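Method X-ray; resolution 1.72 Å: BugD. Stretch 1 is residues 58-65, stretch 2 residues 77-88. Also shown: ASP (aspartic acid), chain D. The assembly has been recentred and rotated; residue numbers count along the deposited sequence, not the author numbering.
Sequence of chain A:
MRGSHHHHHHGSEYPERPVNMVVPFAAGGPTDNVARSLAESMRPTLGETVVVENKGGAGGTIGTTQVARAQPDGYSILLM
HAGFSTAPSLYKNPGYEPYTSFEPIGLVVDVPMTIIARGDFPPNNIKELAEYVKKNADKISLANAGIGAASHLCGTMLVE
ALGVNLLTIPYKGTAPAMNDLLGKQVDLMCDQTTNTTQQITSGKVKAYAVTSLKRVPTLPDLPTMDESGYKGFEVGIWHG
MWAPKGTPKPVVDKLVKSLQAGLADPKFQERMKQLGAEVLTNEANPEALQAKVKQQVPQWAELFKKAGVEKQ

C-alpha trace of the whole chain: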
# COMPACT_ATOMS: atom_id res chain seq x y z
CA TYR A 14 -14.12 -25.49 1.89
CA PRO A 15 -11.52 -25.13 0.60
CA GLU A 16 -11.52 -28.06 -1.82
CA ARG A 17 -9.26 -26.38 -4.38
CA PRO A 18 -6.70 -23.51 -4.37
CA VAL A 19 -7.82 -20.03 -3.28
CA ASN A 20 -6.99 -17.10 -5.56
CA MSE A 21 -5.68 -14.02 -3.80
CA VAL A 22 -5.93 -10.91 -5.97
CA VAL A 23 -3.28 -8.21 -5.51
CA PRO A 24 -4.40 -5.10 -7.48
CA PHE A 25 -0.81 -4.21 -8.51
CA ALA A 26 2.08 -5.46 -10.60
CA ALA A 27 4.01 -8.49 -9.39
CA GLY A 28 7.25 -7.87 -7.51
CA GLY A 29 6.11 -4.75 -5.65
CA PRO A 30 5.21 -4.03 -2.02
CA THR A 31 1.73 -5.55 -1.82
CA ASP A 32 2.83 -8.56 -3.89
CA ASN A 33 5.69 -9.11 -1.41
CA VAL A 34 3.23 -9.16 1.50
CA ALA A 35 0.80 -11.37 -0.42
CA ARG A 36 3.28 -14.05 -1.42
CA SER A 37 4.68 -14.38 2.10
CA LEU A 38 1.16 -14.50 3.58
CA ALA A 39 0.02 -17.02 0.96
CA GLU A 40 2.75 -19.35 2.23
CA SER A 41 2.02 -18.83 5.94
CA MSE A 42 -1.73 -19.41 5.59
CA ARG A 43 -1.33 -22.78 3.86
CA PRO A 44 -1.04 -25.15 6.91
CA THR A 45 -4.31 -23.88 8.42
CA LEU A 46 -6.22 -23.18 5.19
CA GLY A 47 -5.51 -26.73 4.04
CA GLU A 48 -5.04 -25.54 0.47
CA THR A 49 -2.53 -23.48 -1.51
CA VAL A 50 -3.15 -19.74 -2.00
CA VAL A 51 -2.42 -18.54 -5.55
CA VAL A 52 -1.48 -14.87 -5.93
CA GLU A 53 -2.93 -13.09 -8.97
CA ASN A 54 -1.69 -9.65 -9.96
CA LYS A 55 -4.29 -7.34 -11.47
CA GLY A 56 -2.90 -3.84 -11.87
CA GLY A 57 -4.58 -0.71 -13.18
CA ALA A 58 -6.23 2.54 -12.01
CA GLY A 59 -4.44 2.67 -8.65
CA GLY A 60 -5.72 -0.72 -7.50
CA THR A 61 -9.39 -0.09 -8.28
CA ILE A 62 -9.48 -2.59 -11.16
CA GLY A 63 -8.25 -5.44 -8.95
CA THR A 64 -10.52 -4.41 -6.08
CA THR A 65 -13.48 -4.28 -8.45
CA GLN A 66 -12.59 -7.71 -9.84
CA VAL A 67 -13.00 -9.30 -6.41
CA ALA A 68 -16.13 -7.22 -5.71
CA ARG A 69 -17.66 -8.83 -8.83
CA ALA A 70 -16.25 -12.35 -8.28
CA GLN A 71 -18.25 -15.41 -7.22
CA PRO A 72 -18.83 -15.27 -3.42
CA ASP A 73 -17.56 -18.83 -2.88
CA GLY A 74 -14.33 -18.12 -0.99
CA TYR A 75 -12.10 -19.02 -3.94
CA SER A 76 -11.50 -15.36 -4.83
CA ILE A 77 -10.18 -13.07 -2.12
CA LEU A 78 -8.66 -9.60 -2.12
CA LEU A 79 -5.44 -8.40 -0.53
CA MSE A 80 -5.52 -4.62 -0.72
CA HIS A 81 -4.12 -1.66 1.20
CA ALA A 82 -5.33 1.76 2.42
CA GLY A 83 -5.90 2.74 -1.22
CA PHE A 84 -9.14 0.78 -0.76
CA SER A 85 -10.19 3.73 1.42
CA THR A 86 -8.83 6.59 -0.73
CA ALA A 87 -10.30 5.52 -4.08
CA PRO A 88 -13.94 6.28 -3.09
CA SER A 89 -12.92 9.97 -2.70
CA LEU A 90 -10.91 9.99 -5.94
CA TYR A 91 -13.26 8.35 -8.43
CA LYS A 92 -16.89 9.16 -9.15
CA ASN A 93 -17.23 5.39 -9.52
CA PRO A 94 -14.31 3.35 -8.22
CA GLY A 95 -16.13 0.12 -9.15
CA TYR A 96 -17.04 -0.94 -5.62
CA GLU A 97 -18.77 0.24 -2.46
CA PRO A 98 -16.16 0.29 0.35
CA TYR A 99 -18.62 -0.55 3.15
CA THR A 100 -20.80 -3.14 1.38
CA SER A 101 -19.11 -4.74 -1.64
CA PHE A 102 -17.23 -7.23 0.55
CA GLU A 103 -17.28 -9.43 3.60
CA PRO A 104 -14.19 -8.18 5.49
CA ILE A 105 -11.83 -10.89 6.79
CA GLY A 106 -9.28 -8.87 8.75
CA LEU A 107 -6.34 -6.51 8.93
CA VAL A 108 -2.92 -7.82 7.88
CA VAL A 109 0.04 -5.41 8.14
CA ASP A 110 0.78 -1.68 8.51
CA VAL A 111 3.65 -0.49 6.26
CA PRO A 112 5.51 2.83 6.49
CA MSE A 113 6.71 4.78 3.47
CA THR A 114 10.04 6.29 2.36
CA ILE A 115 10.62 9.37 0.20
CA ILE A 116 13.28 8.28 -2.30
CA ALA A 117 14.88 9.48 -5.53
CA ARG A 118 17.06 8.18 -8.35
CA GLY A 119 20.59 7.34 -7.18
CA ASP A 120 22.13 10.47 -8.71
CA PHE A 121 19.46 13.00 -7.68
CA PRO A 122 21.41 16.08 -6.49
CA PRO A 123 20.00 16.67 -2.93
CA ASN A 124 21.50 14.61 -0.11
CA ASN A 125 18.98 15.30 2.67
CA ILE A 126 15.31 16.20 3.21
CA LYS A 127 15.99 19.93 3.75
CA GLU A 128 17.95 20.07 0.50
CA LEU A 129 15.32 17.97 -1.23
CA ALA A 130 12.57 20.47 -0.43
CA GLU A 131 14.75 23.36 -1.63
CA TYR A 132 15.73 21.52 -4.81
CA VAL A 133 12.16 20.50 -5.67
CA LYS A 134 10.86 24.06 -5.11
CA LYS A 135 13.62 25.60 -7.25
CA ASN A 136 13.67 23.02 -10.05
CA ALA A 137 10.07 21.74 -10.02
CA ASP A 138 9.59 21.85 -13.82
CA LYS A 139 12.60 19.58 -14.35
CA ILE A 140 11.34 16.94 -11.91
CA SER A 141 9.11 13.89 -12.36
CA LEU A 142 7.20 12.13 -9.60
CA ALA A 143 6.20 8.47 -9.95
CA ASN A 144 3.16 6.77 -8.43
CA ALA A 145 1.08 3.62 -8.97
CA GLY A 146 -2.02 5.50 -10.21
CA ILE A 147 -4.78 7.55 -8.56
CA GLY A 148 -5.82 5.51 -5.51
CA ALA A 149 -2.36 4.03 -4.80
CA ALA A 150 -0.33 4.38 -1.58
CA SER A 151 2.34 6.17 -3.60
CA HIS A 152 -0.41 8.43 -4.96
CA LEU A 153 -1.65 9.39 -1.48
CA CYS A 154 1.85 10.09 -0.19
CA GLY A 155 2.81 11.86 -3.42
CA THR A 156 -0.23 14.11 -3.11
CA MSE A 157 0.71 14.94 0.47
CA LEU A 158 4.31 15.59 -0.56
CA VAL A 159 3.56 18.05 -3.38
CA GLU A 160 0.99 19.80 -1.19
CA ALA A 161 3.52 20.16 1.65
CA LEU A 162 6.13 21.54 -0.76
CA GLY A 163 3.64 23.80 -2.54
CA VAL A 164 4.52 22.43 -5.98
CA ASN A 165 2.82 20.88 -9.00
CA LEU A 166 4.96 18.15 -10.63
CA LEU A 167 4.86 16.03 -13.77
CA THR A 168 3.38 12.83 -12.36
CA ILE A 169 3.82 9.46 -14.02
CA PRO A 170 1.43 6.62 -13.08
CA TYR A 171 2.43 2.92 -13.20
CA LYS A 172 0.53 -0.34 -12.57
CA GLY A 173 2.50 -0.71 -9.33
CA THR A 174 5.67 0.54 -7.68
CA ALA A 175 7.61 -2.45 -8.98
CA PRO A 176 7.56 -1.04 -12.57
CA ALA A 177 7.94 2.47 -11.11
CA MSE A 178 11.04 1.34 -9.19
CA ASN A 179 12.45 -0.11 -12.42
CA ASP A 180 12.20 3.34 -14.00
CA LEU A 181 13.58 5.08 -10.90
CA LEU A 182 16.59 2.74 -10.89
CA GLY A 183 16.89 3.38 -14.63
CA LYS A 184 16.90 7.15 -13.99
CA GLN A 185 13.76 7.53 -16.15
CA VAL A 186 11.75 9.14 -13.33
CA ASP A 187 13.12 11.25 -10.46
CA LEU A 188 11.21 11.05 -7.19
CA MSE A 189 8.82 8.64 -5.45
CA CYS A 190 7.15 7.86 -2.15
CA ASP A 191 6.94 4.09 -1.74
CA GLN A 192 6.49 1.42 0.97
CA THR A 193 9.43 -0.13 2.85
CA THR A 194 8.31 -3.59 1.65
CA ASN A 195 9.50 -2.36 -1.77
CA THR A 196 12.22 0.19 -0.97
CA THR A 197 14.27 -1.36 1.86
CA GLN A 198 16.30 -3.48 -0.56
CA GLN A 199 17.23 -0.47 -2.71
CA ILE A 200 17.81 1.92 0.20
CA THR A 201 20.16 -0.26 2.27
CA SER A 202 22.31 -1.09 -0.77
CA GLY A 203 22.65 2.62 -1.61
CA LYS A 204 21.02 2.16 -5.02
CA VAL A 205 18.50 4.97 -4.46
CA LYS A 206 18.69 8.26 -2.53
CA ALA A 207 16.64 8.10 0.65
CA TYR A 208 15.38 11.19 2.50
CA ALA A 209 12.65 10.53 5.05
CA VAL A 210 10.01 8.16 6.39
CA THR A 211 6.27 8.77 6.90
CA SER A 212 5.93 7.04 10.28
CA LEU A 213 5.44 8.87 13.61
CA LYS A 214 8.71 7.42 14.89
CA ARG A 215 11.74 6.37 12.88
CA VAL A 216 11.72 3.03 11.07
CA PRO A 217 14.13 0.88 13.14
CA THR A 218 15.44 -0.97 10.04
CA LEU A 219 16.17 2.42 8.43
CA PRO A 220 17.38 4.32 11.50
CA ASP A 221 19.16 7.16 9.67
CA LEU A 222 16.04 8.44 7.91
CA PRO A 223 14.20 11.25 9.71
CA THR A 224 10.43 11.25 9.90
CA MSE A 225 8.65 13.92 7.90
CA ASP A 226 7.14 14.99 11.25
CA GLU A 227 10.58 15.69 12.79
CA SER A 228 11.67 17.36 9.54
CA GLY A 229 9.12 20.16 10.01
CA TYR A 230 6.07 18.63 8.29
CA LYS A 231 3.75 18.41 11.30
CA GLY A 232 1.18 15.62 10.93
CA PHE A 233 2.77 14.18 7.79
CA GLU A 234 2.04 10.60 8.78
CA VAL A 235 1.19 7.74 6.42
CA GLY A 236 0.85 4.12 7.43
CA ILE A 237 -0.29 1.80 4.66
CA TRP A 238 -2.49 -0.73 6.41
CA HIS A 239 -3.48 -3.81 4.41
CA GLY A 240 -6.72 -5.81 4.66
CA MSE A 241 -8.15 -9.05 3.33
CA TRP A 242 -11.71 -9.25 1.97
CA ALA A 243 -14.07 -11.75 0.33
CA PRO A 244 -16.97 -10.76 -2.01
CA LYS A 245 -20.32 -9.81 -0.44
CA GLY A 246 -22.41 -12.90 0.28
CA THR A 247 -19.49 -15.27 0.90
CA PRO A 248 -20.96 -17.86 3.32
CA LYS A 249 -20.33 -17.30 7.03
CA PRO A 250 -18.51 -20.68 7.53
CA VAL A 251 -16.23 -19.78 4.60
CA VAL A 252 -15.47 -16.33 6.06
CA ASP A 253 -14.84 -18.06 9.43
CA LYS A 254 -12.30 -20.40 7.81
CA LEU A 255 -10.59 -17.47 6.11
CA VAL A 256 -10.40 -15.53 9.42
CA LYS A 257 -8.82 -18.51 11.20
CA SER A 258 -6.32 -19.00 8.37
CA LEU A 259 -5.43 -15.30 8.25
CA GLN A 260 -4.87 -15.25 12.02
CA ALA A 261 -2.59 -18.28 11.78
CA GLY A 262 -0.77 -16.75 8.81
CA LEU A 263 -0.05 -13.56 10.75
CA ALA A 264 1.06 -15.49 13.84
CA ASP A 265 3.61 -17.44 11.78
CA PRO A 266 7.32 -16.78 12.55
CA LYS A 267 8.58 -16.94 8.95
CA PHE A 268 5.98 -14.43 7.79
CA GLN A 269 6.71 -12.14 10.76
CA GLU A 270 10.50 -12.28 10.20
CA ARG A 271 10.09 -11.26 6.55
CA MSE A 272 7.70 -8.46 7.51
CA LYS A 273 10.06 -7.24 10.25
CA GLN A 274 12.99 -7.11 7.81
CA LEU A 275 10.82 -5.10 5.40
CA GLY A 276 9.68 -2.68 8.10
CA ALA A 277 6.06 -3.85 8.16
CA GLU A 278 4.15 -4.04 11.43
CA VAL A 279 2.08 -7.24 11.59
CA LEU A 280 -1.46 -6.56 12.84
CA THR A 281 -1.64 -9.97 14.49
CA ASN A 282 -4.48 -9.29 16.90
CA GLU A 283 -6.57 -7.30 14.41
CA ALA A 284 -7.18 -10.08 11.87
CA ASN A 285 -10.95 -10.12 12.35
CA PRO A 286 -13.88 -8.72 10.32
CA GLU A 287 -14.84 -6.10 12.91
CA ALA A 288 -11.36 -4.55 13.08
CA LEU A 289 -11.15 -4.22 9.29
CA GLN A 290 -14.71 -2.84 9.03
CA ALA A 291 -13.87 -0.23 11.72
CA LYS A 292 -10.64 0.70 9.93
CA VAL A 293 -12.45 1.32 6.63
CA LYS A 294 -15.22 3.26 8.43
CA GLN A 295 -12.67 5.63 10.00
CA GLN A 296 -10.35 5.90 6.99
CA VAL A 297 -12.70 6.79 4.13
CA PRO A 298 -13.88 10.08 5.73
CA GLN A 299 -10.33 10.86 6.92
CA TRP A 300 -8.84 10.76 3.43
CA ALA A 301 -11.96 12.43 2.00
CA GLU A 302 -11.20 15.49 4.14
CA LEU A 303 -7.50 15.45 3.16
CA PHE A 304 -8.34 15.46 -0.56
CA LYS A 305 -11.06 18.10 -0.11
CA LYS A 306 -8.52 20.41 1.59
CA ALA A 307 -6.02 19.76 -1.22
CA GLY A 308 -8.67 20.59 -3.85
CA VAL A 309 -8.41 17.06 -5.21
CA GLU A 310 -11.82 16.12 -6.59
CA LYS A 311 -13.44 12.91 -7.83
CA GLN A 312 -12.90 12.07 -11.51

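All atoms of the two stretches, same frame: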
# COMPACT_ATOMS: atom_id res chain seq x y z
N ALA A 58 -5.44 1.50 -12.69
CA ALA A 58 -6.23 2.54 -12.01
C ALA A 58 -6.05 2.55 -10.49
O ALA A 58 -7.04 2.60 -9.74
CB ALA A 58 -7.71 2.43 -12.39
N GLY A 59 -4.79 2.50 -10.05
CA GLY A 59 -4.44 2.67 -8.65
C GLY A 59 -4.92 1.57 -7.72
O GLY A 59 -5.03 1.78 -6.52
N GLY A 60 -5.21 0.40 -8.28
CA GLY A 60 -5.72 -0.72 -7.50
C GLY A 60 -7.23 -0.92 -7.62
O GLY A 60 -7.76 -1.93 -7.14
N THR A 61 -7.93 0.02 -8.25
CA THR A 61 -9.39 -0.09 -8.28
C THR A 61 -9.87 -1.22 -9.19
O THR A 61 -10.91 -1.79 -8.94
CB THR A 61 -10.12 1.21 -8.68
OG1 THR A 61 -9.65 1.66 -9.95
CG2 THR A 61 -9.78 2.34 -7.71
N ILE A 62 -9.10 -1.51 -10.24
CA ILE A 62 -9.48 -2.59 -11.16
C ILE A 62 -9.44 -3.95 -10.44
O ILE A 62 -10.39 -4.74 -10.55
CB ILE A 62 -8.58 -2.58 -12.43
CG1 ILE A 62 -8.81 -1.30 -13.25
CG2 ILE A 62 -8.79 -3.84 -13.28
CD1 ILE A 62 -10.21 -1.01 -13.61
N GLY A 63 -8.37 -4.20 -9.70
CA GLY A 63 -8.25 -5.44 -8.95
C GLY A 63 -9.30 -5.55 -7.85
O GLY A 63 -9.91 -6.61 -7.65
N THR A 64 -9.53 -4.44 -7.15
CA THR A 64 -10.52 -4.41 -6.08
C THR A 64 -11.90 -4.71 -6.64
O THR A 64 -12.66 -5.51 -6.07
CB THR A 64 -10.49 -3.06 -5.38
OG1 THR A 64 -9.22 -2.91 -4.71
CG2 THR A 64 -11.54 -3.02 -4.24
N THR A 65 -12.21 -4.09 -7.78
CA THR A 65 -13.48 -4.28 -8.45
C THR A 65 -13.64 -5.72 -8.91
O THR A 65 -14.74 -6.28 -8.80
CB THR A 65 -13.57 -3.32 -9.65
OG1 THR A 65 -13.65 -1.98 -9.15
CG2 THR A 65 -14.90 -3.50 -10.40
N ILE A 77 -10.31 -14.02 -3.22
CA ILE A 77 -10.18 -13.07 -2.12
C ILE A 77 -9.28 -11.92 -2.52
O ILE A 77 -8.51 -12.03 -3.49
CB ILE A 77 -9.70 -13.76 -0.81
CG1 ILE A 77 -8.29 -14.34 -0.97
CG2 ILE A 77 -10.70 -14.84 -0.39
CD1 ILE A 77 -7.73 -14.99 0.31
N LEU A 78 -9.39 -10.81 -1.79
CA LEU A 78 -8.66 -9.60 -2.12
C LEU A 78 -7.64 -9.29 -1.04
O LEU A 78 -7.97 -9.30 0.14
CB LEU A 78 -9.64 -8.43 -2.24
CG LEU A 78 -9.05 -7.04 -2.48
CD1 LEU A 78 -8.46 -6.97 -3.90
CD2 LEU A 78 -10.12 -5.97 -2.27
N LEU A 79 -6.40 -9.02 -1.44
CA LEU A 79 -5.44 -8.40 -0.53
C LEU A 79 -5.18 -7.00 -1.05
O LEU A 79 -4.64 -6.82 -2.14
CB LEU A 79 -4.13 -9.18 -0.41
CG LEU A 79 -3.17 -8.50 0.59
CD1 LEU A 79 -3.55 -8.80 2.07
CD2 LEU A 79 -1.73 -8.85 0.31
N MSE A 80 -5.61 -6.01 -0.28
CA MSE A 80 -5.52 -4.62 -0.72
C MSE A 80 -5.17 -3.73 0.46
O MSE A 80 -5.45 -4.07 1.61
CB MSE A 80 -6.84 -4.20 -1.39
CG MSE A 80 -6.88 -2.78 -2.00
SE MSE A 80 -5.39 -2.37 -3.20
CE MSE A 80 -5.75 -0.45 -3.40
N HIS A 81 -4.57 -2.58 0.17
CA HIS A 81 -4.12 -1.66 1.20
C HIS A 81 -5.03 -0.45 1.35
O HIS A 81 -6.14 -0.43 0.80
CB HIS A 81 -2.65 -1.28 0.96
CG HIS A 81 -2.39 -0.58 -0.34
ND1 HIS A 81 -3.14 0.49 -0.79
CD2 HIS A 81 -1.42 -0.77 -1.27
CE1 HIS A 81 -2.65 0.92 -1.94
NE2 HIS A 81 -1.60 0.17 -2.25
N ALA A 82 -4.57 0.55 2.11
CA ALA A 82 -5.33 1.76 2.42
C ALA A 82 -5.91 2.48 1.20
O ALA A 82 -6.85 3.27 1.33
CB ALA A 82 -4.48 2.72 3.26
N GLY A 83 -5.35 2.22 0.02
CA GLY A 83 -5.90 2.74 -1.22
C GLY A 83 -7.36 2.34 -1.42
O GLY A 83 -8.12 3.04 -2.09
N PHE A 84 -7.74 1.20 -0.82
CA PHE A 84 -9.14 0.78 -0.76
C PHE A 84 -10.01 1.90 -0.22
O PHE A 84 -11.13 2.09 -0.67
CB PHE A 84 -9.25 -0.44 0.16
CG PHE A 84 -10.61 -1.05 0.26
CD1 PHE A 84 -10.95 -2.16 -0.51
CD2 PHE A 84 -11.55 -0.55 1.16
CE1 PHE A 84 -12.22 -2.76 -0.39
CE2 PHE A 84 -12.82 -1.12 1.28
CZ PHE A 84 -13.16 -2.23 0.51
N SER A 85 -9.47 2.65 0.75
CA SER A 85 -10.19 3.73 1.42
C SER A 85 -10.02 5.11 0.78
O SER A 85 -10.83 6.00 1.05
CB SER A 85 -9.84 3.77 2.93
OG SER A 85 -8.54 4.28 3.17
N THR A 86 -8.99 5.30 -0.04
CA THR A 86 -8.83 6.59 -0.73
C THR A 86 -9.63 6.65 -2.02
O THR A 86 -10.18 7.70 -2.36
CB THR A 86 -7.35 6.93 -1.03
OG1 THR A 86 -6.78 5.92 -1.88
CG2 THR A 86 -6.50 6.92 0.25
N ALA A 87 -9.66 5.54 -2.76
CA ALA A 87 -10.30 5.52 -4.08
C ALA A 87 -11.74 6.05 -4.11
O ALA A 87 -12.10 6.75 -5.06
CB ALA A 87 -10.21 4.11 -4.72
N PRO A 88 -12.57 5.75 -3.11
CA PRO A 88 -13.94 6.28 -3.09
C PRO A 88 -14.03 7.81 -3.06
O PRO A 88 -15.09 8.34 -3.41
CB PRO A 88 -14.54 5.67 -1.82
CG PRO A 88 -13.75 4.41 -1.63
CD PRO A 88 -12.34 4.83 -1.97
N ASP D . 1.13 -1.13 -3.02
CA ASP D . 1.28 -0.88 -4.49
C ASP D . 2.01 -2.03 -5.18
O ASP D . 2.61 -1.84 -6.26
CB ASP D . 2.02 0.42 -4.74
CG ASP D . 1.23 1.63 -4.29
OD1 ASP D . 1.83 2.73 -4.24
OD2 ASP D . 0.02 1.56 -3.97
OXT ASP D . 2.00 -3.13 -4.64

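The two stretches meet through van der Waals packing. No hydrogen bond crosses between them, and together they bury 287 Å². Helix 61-65 runs nearly antiparallel to strand 77-81, at 150° between their directions, with an axis separation of 9.1 Å.

Thr64 is the centre of the packing and has the largest covered area. Its CA-to-CB bond points toward stretch 2. Thr64 CG2 lies 3.8 Å from Leu78 CD2 and 3.9 Å from Phe84 CD1. Thr64 OG1 lies 3.6 Å from Met80 CG. Threonine suits the place: its methyl packs against Leu78 and Phe84, and its hydroxyl, though also against Met80 CG, donates to Gly60 O just before the helix. Leu78 and Met80 alternate with Leu79 along the strand, so both point toward the helix while Leu79 is out of reach. Leu78 also passes Gly63, with Leu78 CD1 4.0 Å from Gly63 O. Phe84 points sideways from its backbone, but its ring end comes nearer and reaches the Thr64 methyl. At the far end of the contact, Thr61 CG2 meets Ala87 CB at 3.5 Å. Ala87 points toward stretch 1, and its small methyl fills this close approach.

Met80 is selenomethionine. Its end reaches the glycine turn before the helix. Met80 CE is 3.9 Å from Gly59 O and 4.1 Å from Gly60 CA. A CB on Gly60 would lie 2.7 Å from Met80 CE, a clash. The Gly60 backbone angles also call for glycine by themselves, as a CB would be jammed against the preceding carbonyl oxygen. Gly59 has positive phi, which favours glycine too.

The hydrogen bonds here lie within each stretch. In stretch 1, Thr61 OG1 donates to Ala58 O at 2.8 Å. Thr64 OG1 donates to Gly60 O at 3.0 Å, and Thr65 OG1 donates to Thr61 O at 2.8 Å. These bonds return the threonine hydroxyls to backbone carbonyls. In stretch 2, Gly83 N donates to His81 ND1 at 2.9 Å, a capping bond at the turn after the strand. A CB on Gly83 would clash with His81 CE1 at 2.8 Å, so the bare backbone leaves room for the imidazole. Ser85 OG donates to Ala82 O at 2.7 Å.

His81 also serves the ligand. His81 NE2 donates to OD2 of the bound aspartic acid at 2.7 Å, and OD2 sits at the ring edge, near its plane. With ND1 accepting and NE2 donating, one imidazole links the turn to the ligand.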